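Local coordinates for protein leucine-rich Immune Molecule 1 (Anopheles gambiae, PDB 3OJA) that probably acts in mosquito innate immunity, joining a leucine-rich repeat domain to coiled-coil helices that serve for dimerisation, at residues 67-72 with 89-94; 106-111 with 343-348; 112-117 with 130-135; 1-6 with 23-28. All blocks are in the same frame, centred on the assembly; numbering follows the deposited sequence.

Interaction 1 of 4, residues 67-72 with 89-94. With NAG (2-acetamido-2-deoxy-beta-D-glucopyranose), chain D.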
loop_
_atom_site.group_PDB
_atom_site.type_symbol
_atom_site.label_atom_id
_atom_site.label_comp_id
_atom_site.label_asym_id
_atom_site.label_seq_id
_atom_site.Cartn_x
_atom_site.Cartn_y
_atom_site.Cartn_z
ATOM N N SER A 67 12.676 -23.864 44.901
ATOM C CA SER A 67 14.076 -23.708 44.512
ATOM C C SER A 67 14.753 -25.019 44.166
ATOM O O SER A 67 15.854 -25.250 44.583
ATOM C CB SER A 67 14.859 -23.035 45.636
ATOM O OG SER A 67 14.302 -21.784 45.990
ATOM N N ASN A 68 14.091 -25.892 43.428
ATOM C CA ASN A 68 14.825 -26.934 42.700
ATOM C C ASN A 68 15.116 -26.516 41.221
ATOM O O ASN A 68 15.192 -25.334 40.857
ATOM C CB ASN A 68 14.071 -28.259 42.742
ATOM C CG ASN A 68 14.221 -28.993 44.078
ATOM O OD1 ASN A 68 14.806 -30.064 44.142
ATOM N ND2 ASN A 68 13.673 -28.420 45.137
ATOM N N VAL A 69 15.309 -27.478 40.352
ATOM C CA VAL A 69 15.340 -27.150 38.932
ATOM C C VAL A 69 14.361 -28.025 38.210
ATOM O O VAL A 69 14.740 -28.650 37.246
ATOM C CB VAL A 69 16.733 -27.330 38.281
ATOM C CG1 VAL A 69 17.667 -26.292 38.766
ATOM C CG2 VAL A 69 17.270 -28.691 38.557
ATOM N N LEU A 70 13.118 -28.084 38.687
ATOM C CA LEU A 70 12.063 -28.789 37.971
ATOM C C LEU A 70 11.726 -28.146 36.587
ATOM O O LEU A 70 11.648 -26.918 36.463
ATOM C CB LEU A 70 10.796 -28.796 38.819
ATOM C CG LEU A 70 10.781 -29.442 40.189
ATOM C CD1 LEU A 70 9.504 -29.117 40.803
ATOM C CD2 LEU A 70 10.904 -30.943 40.116
ATOM N N TYR A 71 11.520 -28.976 35.557
ATOM C CA TYR A 71 11.107 -28.522 34.214
ATOM C C TYR A 71 9.839 -29.239 33.743
ATOM O O TYR A 71 9.351 -30.161 34.394
ATOM C CB TYR A 71 12.232 -28.777 33.219
ATOM C CG TYR A 71 13.400 -27.802 33.308
ATOM C CD1 TYR A 71 13.487 -26.715 32.430
ATOM C CD2 TYR A 71 14.427 -27.975 34.266
ATOM C CE1 TYR A 71 14.528 -25.807 32.501
ATOM C CE2 TYR A 71 15.495 -27.071 34.344
ATOM C CZ TYR A 71 15.531 -25.978 33.460
ATOM O OH TYR A 71 16.559 -25.061 33.495
ATOM N N GLU A 72 9.301 -28.786 32.613
ATOM C CA GLU A 72 8.186 -29.467 31.915
ATOM C C GLU A 72 6.972 -29.706 32.803
ATOM O O GLU A 72 6.608 -28.829 33.549
ATOM C CB GLU A 72 8.645 -30.762 31.227
ATOM C CG GLU A 72 9.657 -30.537 30.064
ATOM C CD GLU A 72 10.285 -31.855 29.596
ATOM O OE1 GLU A 72 10.178 -32.887 30.312
ATOM O OE2 GLU A 72 10.890 -31.864 28.508
ATOM N N ASN A 89 10.359 -20.755 42.388
ATOM C CA ASN A 89 11.688 -20.883 41.795
ATOM C C ASN A 89 11.987 -22.221 41.135
ATOM O O ASN A 89 12.851 -22.934 41.531
ATOM C CB ASN A 89 12.734 -20.584 42.815
ATOM C CG ASN A 89 12.376 -19.393 43.687
ATOM O OD1 ASN A 89 12.212 -18.293 43.208
ATOM N ND2 ASN A 89 12.316 -19.609 44.997
ATOM N N ASN A 90 11.256 -22.560 40.108
ATOM C CA ASN A 90 11.604 -23.653 39.241
ATOM C C ASN A 90 11.365 -23.229 37.781
ATOM O O ASN A 90 11.441 -22.073 37.412
ATOM C CB ASN A 90 10.760 -24.880 39.583
ATOM C CG ASN A 90 11.165 -25.517 40.896
ATOM O OD1 ASN A 90 12.094 -26.346 40.962
ATOM N ND2 ASN A 90 10.478 -25.132 41.952
ATOM N N TYR A 91 11.067 -24.177 36.933
ATOM C CA TYR A 91 10.930 -23.870 35.519
ATOM C C TYR A 91 9.821 -24.729 35.053
ATOM O O TYR A 91 9.908 -25.231 33.945
ATOM C CB TYR A 91 12.195 -24.243 34.702
ATOM C CG TYR A 91 13.455 -23.583 35.162
ATOM C CD1 TYR A 91 13.829 -22.371 34.675
ATOM C CD2 TYR A 91 14.252 -24.152 36.091
ATOM C CE1 TYR A 91 14.979 -21.744 35.103
ATOM C CE2 TYR A 91 15.409 -23.532 36.530
ATOM C CZ TYR A 91 15.764 -22.334 36.023
ATOM O OH TYR A 91 16.892 -21.701 36.415
ATOM N N VAL A 92 8.829 -24.971 35.899
ATOM C CA VAL A 92 7.712 -25.827 35.514
ATOM C C VAL A 92 6.960 -25.134 34.399
ATOM O O VAL A 92 6.946 -23.918 34.376
ATOM C CB VAL A 92 6.741 -25.990 36.662
ATOM C CG1 VAL A 92 5.543 -26.709 36.203
ATOM C CG2 VAL A 92 7.370 -26.702 37.712
ATOM N N GLN A 93 6.322 -25.882 33.499
ATOM C CA GLN A 93 5.560 -25.285 32.380
ATOM C C GLN A 93 4.089 -25.551 32.449
ATOM O O GLN A 93 3.314 -24.683 32.064
ATOM C CB GLN A 93 5.999 -25.807 31.045
ATOM C CG GLN A 93 7.317 -25.352 30.598
ATOM C CD GLN A 93 7.638 -25.866 29.198
ATOM O OE1 GLN A 93 7.102 -25.355 28.230
ATOM N NE2 GLN A 93 8.483 -26.893 29.096
ATOM N N GLU A 94 3.697 -26.738 32.900
ATOM C CA GLU A 94 2.290 -27.007 33.202
ATOM C C GLU A 94 2.201 -27.667 34.561
ATOM O O GLU A 94 3.109 -28.369 34.960
ATOM C CB GLU A 94 1.679 -27.880 32.136
ATOM C CG GLU A 94 2.210 -27.484 30.717
ATOM C CD GLU A 94 1.562 -28.251 29.552
ATOM O OE1 GLU A 94 0.560 -28.979 29.805
ATOM O OE2 GLU A 94 2.066 -28.110 28.397
HETATM C C1 NAG D . 9.505 -22.175 28.829
HETATM C C2 NAG D . 10.911 -22.677 28.451
HETATM C C3 NAG D . 11.202 -22.790 26.924
HETATM C C4 NAG D . 9.979 -23.385 26.196
HETATM C C5 NAG D . 8.764 -22.522 26.512
HETATM C C6 NAG D . 7.558 -23.039 25.740
HETATM C C7 NAG D . 12.751 -22.487 30.050
HETATM C C8 NAG D . 14.040 -21.762 30.385
HETATM N N2 NAG D . 11.896 -21.879 29.192
HETATM O O3 NAG D . 12.414 -23.494 26.578
HETATM O O4 NAG D . 10.207 -23.565 24.801
HETATM O O5 NAG D . 8.478 -22.557 27.918
HETATM O O6 NAG D . 6.749 -23.854 26.573
HETATM O O7 NAG D . 12.528 -23.600 30.577
#
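Tyr71 and Tyr91 each place CG anti to the carbonyl carbon, chi1 -76° and -58°, and, with their backbones running alongside, the two side chains lie side by side, pointing the same way. They come from successive turns of a leucine-rich repeat solenoid but not from equivalent positions: Tyr91 directly follows the repeat asparagine Asn90, whereas Tyr71 stands three residues after Asn68. The rings form an offset stack, planes 7° apart and centroids separated by 4.5 Å; Tyr91 CB also lies over the Tyr71 face, a CH-pi contact. Tyr71 OH bonds Thr364, so the stack meets helix 354-393, part of which is predicted to be coiled coil. Asn90 OD1 accepts Leu70 N from the preceding turn at 3.0 Å, while its ND2 reaches back to Leu87 O; one amide thus grips two turns. Leu70 CB and CG rest against Asn90 OD1, at 3.5 Å, and Leu70 CB also meets Val92 CG2. At the Ser67 end, Asn89 ND2 donates weakly to Ser67 OG, whose stronger partner is Thr350; the Asn89 amide is held mainly by Asn108, at OD1, and Tyr348 O, at ND2. At the far end Gln93 N donates to Glu72 O at 3.0 Å.

Interaction 2 of 4, residues 106-111 with 343-348. With NAG (2-acetamido-2-deoxy-beta-D-glucopyranose), chain D.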
loop_
_atom_site.group_PDB
_atom_site.type_symbol
_atom_site.label_atom_id
_atom_site.label_comp_id
_atom_site.label_asym_id
_atom_site.label_seq_id
_atom_site.Cartn_x
_atom_site.Cartn_y
_atom_site.Cartn_z
ATOM N N ALA A 106 3.468 -20.848 43.528
ATOM C CA ALA A 106 4.187 -21.171 42.295
ATOM C C ALA A 106 4.914 -19.964 41.623
ATOM O O ALA A 106 5.182 -19.982 40.462
ATOM C CB ALA A 106 3.216 -21.852 41.313
ATOM N N ALA A 107 5.257 -18.924 42.345
ATOM C CA ALA A 107 5.970 -17.840 41.758
ATOM C C ALA A 107 7.292 -18.272 41.028
ATOM O O ALA A 107 7.859 -19.320 41.286
ATOM C CB ALA A 107 6.234 -16.824 42.839
ATOM N N ASN A 108 7.782 -17.424 40.124
ATOM C CA ASN A 108 9.023 -17.649 39.402
ATOM C C ASN A 108 9.120 -19.001 38.803
ATOM O O ASN A 108 10.024 -19.758 39.126
ATOM C CB ASN A 108 10.206 -17.451 40.289
ATOM C CG ASN A 108 10.243 -16.083 40.828
ATOM O OD1 ASN A 108 9.632 -15.178 40.258
ATOM N ND2 ASN A 108 10.924 -15.893 41.942
ATOM N N ASN A 109 8.199 -19.291 37.902
ATOM C CA ASN A 109 8.323 -20.453 37.067
ATOM C C ASN A 109 8.231 -20.082 35.580
ATOM O O ASN A 109 8.494 -18.925 35.221
ATOM C CB ASN A 109 7.304 -21.493 37.515
ATOM C CG ASN A 109 7.838 -22.348 38.653
ATOM O OD1 ASN A 109 8.521 -23.357 38.446
ATOM N ND2 ASN A 109 7.542 -21.935 39.852
ATOM N N ASN A 110 7.945 -21.069 34.735
ATOM C CA ASN A 110 7.691 -20.862 33.324
ATOM C C ASN A 110 6.263 -21.352 33.032
ATOM O O ASN A 110 5.966 -21.917 31.984
ATOM C CB ASN A 110 8.725 -21.649 32.531
ATOM C CG ASN A 110 8.721 -21.326 31.025
ATOM O OD1 ASN A 110 8.387 -20.176 30.586
ATOM N ND2 ASN A 110 9.086 -22.380 30.205
ATOM N N ILE A 111 5.381 -21.152 33.993
ATOM C CA ILE A 111 4.091 -21.792 33.954
ATOM C C ILE A 111 3.184 -21.141 32.928
ATOM O O ILE A 111 3.042 -19.896 32.885
ATOM C CB ILE A 111 3.407 -21.739 35.339
ATOM C CG1 ILE A 111 4.174 -22.613 36.340
ATOM C CG2 ILE A 111 2.037 -22.248 35.279
ATOM C CD1 ILE A 111 3.507 -22.740 37.768
ATOM N N ALA A 343 13.465 -7.781 41.106
ATOM C CA ALA A 343 13.001 -7.498 42.437
ATOM C C ALA A 343 12.298 -8.723 42.984
ATOM O O ALA A 343 12.571 -9.179 44.087
ATOM C CB ALA A 343 12.064 -6.364 42.405
ATOM N N LEU A 344 11.394 -9.273 42.194
ATOM C CA LEU A 344 10.597 -10.403 42.638
ATOM C C LEU A 344 11.410 -11.667 42.775
ATOM O O LEU A 344 11.268 -12.383 43.752
ATOM C CB LEU A 344 9.472 -10.663 41.672
ATOM C CG LEU A 344 8.492 -11.610 42.277
ATOM C CD1 LEU A 344 7.168 -11.239 41.759
ATOM C CD2 LEU A 344 8.897 -13.001 41.874
ATOM N N LYS A 345 12.238 -11.972 41.786
ATOM C CA LYS A 345 13.155 -13.087 41.900
ATOM C C LYS A 345 13.885 -13.004 43.238
ATOM O O LYS A 345 14.236 -14.027 43.787
ATOM C CB LYS A 345 14.111 -13.150 40.701
ATOM C CG LYS A 345 13.590 -14.013 39.570
ATOM C CD LYS A 345 14.544 -13.963 38.388
ATOM C CE LYS A 345 14.166 -14.892 37.215
ATOM N NZ LYS A 345 14.431 -16.353 37.513
ATOM N N GLU A 346 14.051 -11.799 43.784
ATOM C CA GLU A 346 14.653 -11.614 45.104
ATOM C C GLU A 346 13.723 -11.878 46.280
ATOM O O GLU A 346 14.106 -12.475 47.283
ATOM C CB GLU A 346 15.157 -10.188 45.236
ATOM C CG GLU A 346 16.548 -10.037 44.696
ATOM C CD GLU A 346 17.495 -11.097 45.271
ATOM O OE1 GLU A 346 17.530 -11.252 46.528
ATOM O OE2 GLU A 346 18.184 -11.769 44.457
ATOM N N GLN A 347 12.497 -11.404 46.168
ATOM C CA GLN A 347 11.534 -11.479 47.262
ATOM C C GLN A 347 11.135 -12.939 47.558
ATOM O O GLN A 347 10.442 -13.221 48.564
ATOM C CB GLN A 347 10.308 -10.608 46.927
ATOM C CG GLN A 347 9.241 -10.540 48.000
ATOM C CD GLN A 347 7.858 -10.751 47.412
ATOM O OE1 GLN A 347 7.590 -10.347 46.281
ATOM N NE2 GLN A 347 6.990 -11.444 48.156
ATOM N N TYR A 348 11.570 -13.857 46.688
ATOM C CA TYR A 348 11.212 -15.251 46.834
ATOM C C TYR A 348 12.427 -16.138 46.916
ATOM O O TYR A 348 12.289 -17.361 47.021
ATOM C CB TYR A 348 10.372 -15.684 45.666
ATOM C CG TYR A 348 8.968 -15.228 45.758
ATOM C CD1 TYR A 348 8.075 -15.895 46.553
ATOM C CD2 TYR A 348 8.517 -14.126 45.055
ATOM C CE1 TYR A 348 6.748 -15.509 46.642
ATOM C CE2 TYR A 348 7.165 -13.710 45.140
ATOM C CZ TYR A 348 6.297 -14.416 45.950
ATOM O OH TYR A 348 4.974 -14.066 46.081
HETATM C C1 NAG D . 9.505 -22.175 28.829
HETATM C C2 NAG D . 10.911 -22.677 28.451
HETATM C C3 NAG D . 11.202 -22.790 26.924
HETATM C C4 NAG D . 9.979 -23.385 26.196
HETATM C C5 NAG D . 8.764 -22.522 26.512
HETATM C C6 NAG D . 7.558 -23.039 25.740
HETATM C C7 NAG D . 12.751 -22.487 30.050
HETATM C C8 NAG D . 14.040 -21.762 30.385
HETATM N N2 NAG D . 11.896 -21.879 29.192
HETATM O O3 NAG D . 12.414 -23.494 26.578
HETATM O O4 NAG D . 10.207 -23.565 24.801
HETATM O O5 NAG D . 8.478 -22.557 27.918
HETATM O O6 NAG D . 6.749 -23.854 26.573
HETATM O O7 NAG D . 12.528 -23.600 30.577
#
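Asn108 of the leucine-rich repeat meets the end of helix 326-347, in the predicted coiled coil, and its side chain illustrates how one amide can bond within the solenoid and still pack against a helix. CB already points at the helix, and CG, anti to the carbonyl carbon (chi1 -60°), carries the amide on to it. Asn108 CG comes within 4.1 Å of Lys345 CG, the lysine chain crossing the amide at a slant before it bends near its end. At the tip Asn108 ND2 lies 3.6 Å from Lys345 CA and 3.8 Å from Tyr348 CB, and it donates to Asn89 OD1 in the preceding repeat turn. OD1 pairs with Asn129 ND2 in the following turn; Leu344 CD2 also borders this side, though its modelled closeness is doubtful. The amide is buried and both of its polar atoms are satisfied within the solenoid, so what it offers the helix is packing. Next to it, Ala107 CB sits over the centre of the Tyr348 ring, 3.9 Å from the centroid and 8° off the normal, a CH-pi contact. Facing elsewhere, Asn110 carries an N-linked N-acetylglucosamine, with a covalent bond of 1.5 Å between Asn110 ND2 and NAG C1.

Interaction 3 of 4, residues 112-117 with 130-135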
loop_
_atom_site.group_PDB
_atom_site.type_symbol
_atom_site.label_atom_id
_atom_site.label_comp_id
_atom_site.label_asym_id
_atom_site.label_seq_id
_atom_site.Cartn_x
_atom_site.Cartn_y
_atom_site.Cartn_z
ATOM N N SER A 112 2.531 -21.979 32.124
ATOM C CA SER A 112 1.503 -21.496 31.209
ATOM C C SER A 112 0.245 -22.364 31.124
ATOM O O SER A 112 -0.475 -22.221 30.200
ATOM C CB SER A 112 2.107 -21.343 29.813
ATOM O OG SER A 112 2.453 -22.584 29.221
ATOM N N ARG A 113 0.020 -23.290 32.046
ATOM C CA ARG A 113 -1.257 -24.009 32.207
ATOM C C ARG A 113 -1.277 -24.533 33.638
ATOM O O ARG A 113 -0.245 -24.916 34.189
ATOM C CB ARG A 113 -1.387 -25.259 31.330
ATOM C CG ARG A 113 -1.384 -25.095 29.853
ATOM C CD ARG A 113 -2.748 -24.605 29.328
ATOM N NE ARG A 113 -2.910 -24.854 27.887
ATOM C CZ ARG A 113 -2.391 -24.095 26.914
ATOM N NH1 ARG A 113 -1.665 -23.003 27.206
ATOM N NH2 ARG A 113 -2.596 -24.430 25.637
ATOM N N VAL A 114 -2.449 -24.623 34.229
ATOM C CA VAL A 114 -2.577 -25.124 35.577
ATOM C C VAL A 114 -3.909 -25.783 35.681
ATOM O O VAL A 114 -4.913 -25.153 35.365
ATOM C CB VAL A 114 -2.665 -23.986 36.596
ATOM C CG1 VAL A 114 -2.929 -24.554 37.993
ATOM C CG2 VAL A 114 -1.449 -23.114 36.538
ATOM N N SER A 115 -3.963 -27.006 36.177
ATOM C CA SER A 115 -5.239 -27.662 36.366
ATOM C C SER A 115 -5.442 -27.964 37.870
ATOM O O SER A 115 -4.498 -28.271 38.591
ATOM C CB SER A 115 -5.258 -28.913 35.486
ATOM O OG SER A 115 -4.504 -28.684 34.289
ATOM N N CYS A 116 -6.675 -27.870 38.335
ATOM C CA CYS A 116 -6.986 -28.145 39.709
ATOM C C CYS A 116 -8.229 -28.976 39.769
ATOM O O CYS A 116 -9.295 -28.445 39.595
ATOM C CB CYS A 116 -7.247 -26.845 40.483
ATOM S SG CYS A 116 -5.993 -25.558 40.363
ATOM N N SER A 117 -8.095 -30.271 40.037
ATOM C CA SER A 117 -9.240 -31.187 40.152
ATOM C C SER A 117 -10.319 -30.581 41.019
ATOM O O SER A 117 -10.001 -29.740 41.850
ATOM C CB SER A 117 -8.758 -32.503 40.740
ATOM O OG SER A 117 -7.833 -33.132 39.835
ATOM N N ASN A 130 5.047 -15.695 35.828
ATOM C CA ASN A 130 4.964 -16.827 34.931
ATOM C C ASN A 130 4.563 -16.422 33.485
ATOM O O ASN A 130 4.862 -15.297 33.039
ATOM C CB ASN A 130 4.023 -17.850 35.507
ATOM C CG ASN A 130 4.610 -18.566 36.680
ATOM O OD1 ASN A 130 5.375 -19.509 36.533
ATOM N ND2 ASN A 130 4.236 -18.135 37.860
ATOM N N LYS A 131 3.920 -17.324 32.747
ATOM C CA LYS A 131 3.661 -17.061 31.339
ATOM C C LYS A 131 2.234 -17.354 31.048
ATOM O O LYS A 131 1.912 -17.838 29.962
ATOM C CB LYS A 131 4.488 -17.958 30.441
ATOM C CG LYS A 131 5.937 -17.785 30.574
ATOM C CD LYS A 131 6.435 -16.565 29.805
ATOM C CE LYS A 131 7.947 -16.341 30.042
ATOM N NZ LYS A 131 8.609 -15.348 29.134
ATOM N N ILE A 132 1.369 -17.122 32.021
ATOM C CA ILE A 132 -0.058 -17.240 31.758
ATOM C C ILE A 132 -0.372 -16.136 30.752
ATOM O O ILE A 132 0.169 -15.015 30.837
ATOM C CB ILE A 132 -0.921 -17.071 33.014
ATOM C CG1 ILE A 132 -0.492 -18.055 34.108
ATOM C CG2 ILE A 132 -2.335 -17.295 32.671
ATOM C CD1 ILE A 132 -1.056 -19.432 34.007
ATOM N N THR A 133 -1.212 -16.467 29.779
ATOM C CA THR A 133 -1.535 -15.560 28.679
ATOM C C THR A 133 -3.032 -15.300 28.697
ATOM O O THR A 133 -3.522 -14.366 28.084
ATOM C CB THR A 133 -1.138 -16.146 27.311
ATOM O OG1 THR A 133 -1.965 -17.285 27.019
ATOM C CG2 THR A 133 0.305 -16.563 27.322
ATOM N N MET A 134 -3.778 -16.113 29.417
ATOM C CA MET A 134 -5.179 -15.805 29.550
ATOM C C MET A 134 -5.748 -16.610 30.693
ATOM O O MET A 134 -5.284 -17.691 30.954
ATOM C CB MET A 134 -5.925 -16.119 28.242
ATOM C CG MET A 134 -5.646 -17.520 27.634
ATOM S SD MET A 134 -6.599 -17.908 26.118
ATOM C CE MET A 134 -6.772 -19.699 26.309
ATOM N N LEU A 135 -6.763 -16.075 31.360
ATOM C CA LEU A 135 -7.370 -16.751 32.461
ATOM C C LEU A 135 -7.727 -18.250 32.192
ATOM O O LEU A 135 -7.768 -19.053 33.136
ATOM C CB LEU A 135 -8.585 -15.956 32.917
ATOM C CG LEU A 135 -8.292 -14.617 33.587
ATOM C CD1 LEU A 135 -9.315 -14.196 34.669
ATOM C CD2 LEU A 135 -6.976 -14.673 34.246
#
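Apolar packing between Ile132 and Val114 forms the inner side of this contact. Ile132 turns at both torsions, chi1 -55° and chi2 -83°, and so swings CD1 back toward residues 112-117. That methyl stands 4.5 Å from Val114 CG2 and 4.3 Å from Ser112 C, at the loose end of van der Waals range, beside both a side chain and the backbone. Contact between a side-chain carbon and a backbone carbonyl comes next: Ser112 CB lies 3.5 Å from Lys131 O and 4.2 Å from Lys131 CB. The lysine chain then bends at chi2 and leads away, with NZ forming a weak, long ion pair with Glu155. True polar bonds act around the contact rather than across it. Arg113 NH1 makes a weak bond to Ser112 O at 3.3 Å and a salt bridge to Asp137, while Ile132 N is bound by the side chain of Asn154. A disulfide links Cys116 to Cys142. The example shows two neighbouring turns of a leucine-rich repeat meeting mainly through shape: strand 114-116 pairs with strand 91-97 in a three-stranded parallel sheet, while residues 130-135 are the loop that leaves strand 123-126 and runs on toward strand 146-150.

Interaction 4 of 4, residues 1-6 with 23-28; sequences AIHEIK and KQALAS
His3 and Ala25 make the close part of this contact, where a ring is laid over a small side chain. Ala25 CB sits above one face of the imidazole, offset toward its rim and 4.1 Å from the centroid, in a CH-pi contact; His3 NE2 lies 3.7 Å from Ala25 CA. The ring gets there because CG stands between the backbone N and the carbonyl carbon (chi1 72°). Beside it, Ile5 sends CD1 to the last part of the helix, 3.8 Å from Ala25 O and near Ser28 OG. Ala25 O already accepts from Ser28 OG at 3.2 Å, so the methyl packs against a polar pair within the helix end. The setting is the N-terminal edge of the leucine-rich repeat solenoid: strand 4-8 is the outermost strand, runs antiparallel to strand 11-15, and has helix 22-27 packed against it, an arrangement consistent with a cap on the first repeats. Ala25 and Ile5 both also touch Ile14 of strand 11-15. The outer side is looser. Gln24, exposed and extended, brings OE1 to the edge of the His3 ring, near its plane, 3.9 Å from His3 CE1, with the amide and ring planes 55° apart. On strand 4-8, Glu4 and Lys6 pair with each other instead of with the helix, through a salt bridge of 3.0 Å between Lys6 NZ and Glu4 OE1.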
loop_
_atom_site.group_PDB
_atom_site.type_symbol
_atom_site.label_atom_id
_atom_site.label_comp_id
_atom_site.label_asym_id
_atom_site.label_seq_id
_atom_site.Cartn_x
_atom_site.Cartn_y
_atom_site.Cartn_z
ATOM N N ALA A 1 24.254 -43.685 49.836
ATOM C CA ALA A 1 23.495 -42.751 50.678
ATOM C C ALA A 1 24.302 -41.487 51.109
ATOM O O ALA A 1 24.799 -41.383 52.253
ATOM C CB ALA A 1 22.942 -43.496 51.919
ATOM N N ILE A 2 24.427 -40.529 50.197
ATOM C CA ILE A 2 24.974 -39.242 50.559
ATOM C C ILE A 2 23.801 -38.307 51.029
ATOM O O ILE A 2 24.020 -37.201 51.515
ATOM C CB ILE A 2 25.823 -38.681 49.387
ATOM C CG1 ILE A 2 26.714 -37.528 49.849
ATOM C CG2 ILE A 2 24.953 -38.257 48.227
ATOM C CD1 ILE A 2 27.401 -36.788 48.700
ATOM N N HIS A 3 22.556 -38.772 50.952
ATOM C CA HIS A 3 21.434 -37.919 51.322
ATOM C C HIS A 3 20.930 -38.071 52.783
ATOM O O HIS A 3 20.966 -39.164 53.337
ATOM C CB HIS A 3 20.284 -38.190 50.369
ATOM C CG HIS A 3 19.614 -39.510 50.578
ATOM N ND1 HIS A 3 19.762 -40.553 49.708
ATOM C CD2 HIS A 3 18.762 -39.931 51.542
ATOM C CE1 HIS A 3 19.032 -41.586 50.126
ATOM N NE2 HIS A 3 18.428 -41.232 51.239
ATOM N N GLU A 4 20.418 -36.981 53.364
ATOM C CA GLU A 4 20.001 -36.938 54.759
ATOM C C GLU A 4 18.538 -36.659 54.907
ATOM O O GLU A 4 18.037 -35.740 54.302
ATOM C CB GLU A 4 20.765 -35.845 55.483
ATOM C CG GLU A 4 22.234 -36.187 55.633
ATOM C CD GLU A 4 23.136 -34.978 55.618
ATOM O OE1 GLU A 4 22.751 -33.914 56.155
ATOM O OE2 GLU A 4 24.253 -35.100 55.070
ATOM N N ILE A 5 17.840 -37.436 55.729
ATOM C CA ILE A 5 16.416 -37.224 55.951
ATOM C C ILE A 5 16.174 -36.789 57.366
ATOM O O ILE A 5 16.111 -37.619 58.209
ATOM C CB ILE A 5 15.665 -38.514 55.747
ATOM C CG1 ILE A 5 15.834 -38.976 54.303
ATOM C CG2 ILE A 5 14.229 -38.372 56.106
ATOM C CD1 ILE A 5 15.169 -40.304 54.014
ATOM N N LYS A 6 16.038 -35.498 57.619
ATOM C CA LYS A 6 15.822 -34.954 58.947
ATOM C C LYS A 6 14.359 -35.060 59.327
ATOM O O LYS A 6 13.536 -34.788 58.497
ATOM C CB LYS A 6 16.309 -33.485 58.969
ATOM C CG LYS A 6 17.871 -33.428 58.967
ATOM C CD LYS A 6 18.544 -32.046 58.637
ATOM C CE LYS A 6 19.945 -32.237 57.902
ATOM N NZ LYS A 6 20.691 -33.566 58.250
ATOM N N LYS A 23 14.202 -41.648 44.598
ATOM C CA LYS A 23 13.213 -42.708 44.728
ATOM C C LYS A 23 13.567 -43.595 45.929
ATOM O O LYS A 23 12.680 -44.070 46.639
ATOM C CB LYS A 23 13.147 -43.553 43.451
ATOM C CG LYS A 23 11.980 -44.497 43.425
ATOM C CD LYS A 23 11.877 -45.269 42.143
ATOM C CE LYS A 23 10.735 -46.314 42.196
ATOM N NZ LYS A 23 10.502 -46.964 40.864
ATOM N N GLN A 24 14.869 -43.823 46.113
ATOM C CA GLN A 24 15.435 -44.502 47.276
ATOM C C GLN A 24 15.071 -43.722 48.559
ATOM O O GLN A 24 14.507 -44.264 49.540
ATOM C CB GLN A 24 16.964 -44.606 47.115
ATOM C CG GLN A 24 17.742 -45.081 48.366
ATOM C CD GLN A 24 19.266 -45.351 48.121
ATOM O OE1 GLN A 24 20.068 -44.454 47.734
ATOM N NE2 GLN A 24 19.664 -46.608 48.376
ATOM N N ALA A 25 15.393 -42.438 48.536
ATOM C CA ALA A 25 15.073 -41.560 49.624
ATOM C C ALA A 25 13.630 -41.765 49.995
ATOM O O ALA A 25 13.330 -42.042 51.154
ATOM C CB ALA A 25 15.317 -40.175 49.245
ATOM N N LEU A 26 12.709 -41.693 49.054
ATOM C CA LEU A 26 11.310 -41.810 49.466
ATOM C C LEU A 26 10.966 -43.196 50.005
ATOM O O LEU A 26 10.252 -43.313 51.008
ATOM C CB LEU A 26 10.347 -41.394 48.376
ATOM C CG LEU A 26 10.603 -39.961 47.892
ATOM C CD1 LEU A 26 9.701 -39.699 46.775
ATOM C CD2 LEU A 26 10.413 -38.908 48.996
ATOM N N ALA A 27 11.479 -44.249 49.382
ATOM C CA ALA A 27 11.220 -45.614 49.857
ATOM C C ALA A 27 11.594 -45.781 51.354
ATOM O O ALA A 27 10.868 -46.435 52.128
ATOM C CB ALA A 27 11.966 -46.629 48.973
ATOM N N SER A 28 12.707 -45.171 51.765
ATOM C CA SER A 28 13.143 -45.319 53.138
ATOM C C SER A 28 12.225 -44.571 54.132
ATOM O O SER A 28 12.574 -44.422 55.315
ATOM C CB SER A 28 14.624 -44.923 53.299
ATOM O OG SER A 28 14.845 -43.531 53.507
#

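From the N terminus, interaction 4 closes the first loop, packing strand 4-8 against helix 22-27 at the outer edge of the solenoid. Interaction 1 follows in series, its centre about 21 Å from that of interaction 4, and joins two successive repeat turns. Interaction 2 opens next and closes only after the chain has run through the rest of the repeats and returned as helix 326-347; interaction 3 falls within this long loop, joining the segment that follows 106-111 to the next repeat turn. Interactions 1, 2 and 3 adjoin one another. Interactions 1 and 3 join consecutive turns, and interaction 2 ties them to helix 326-347, in the predicted coiled coil.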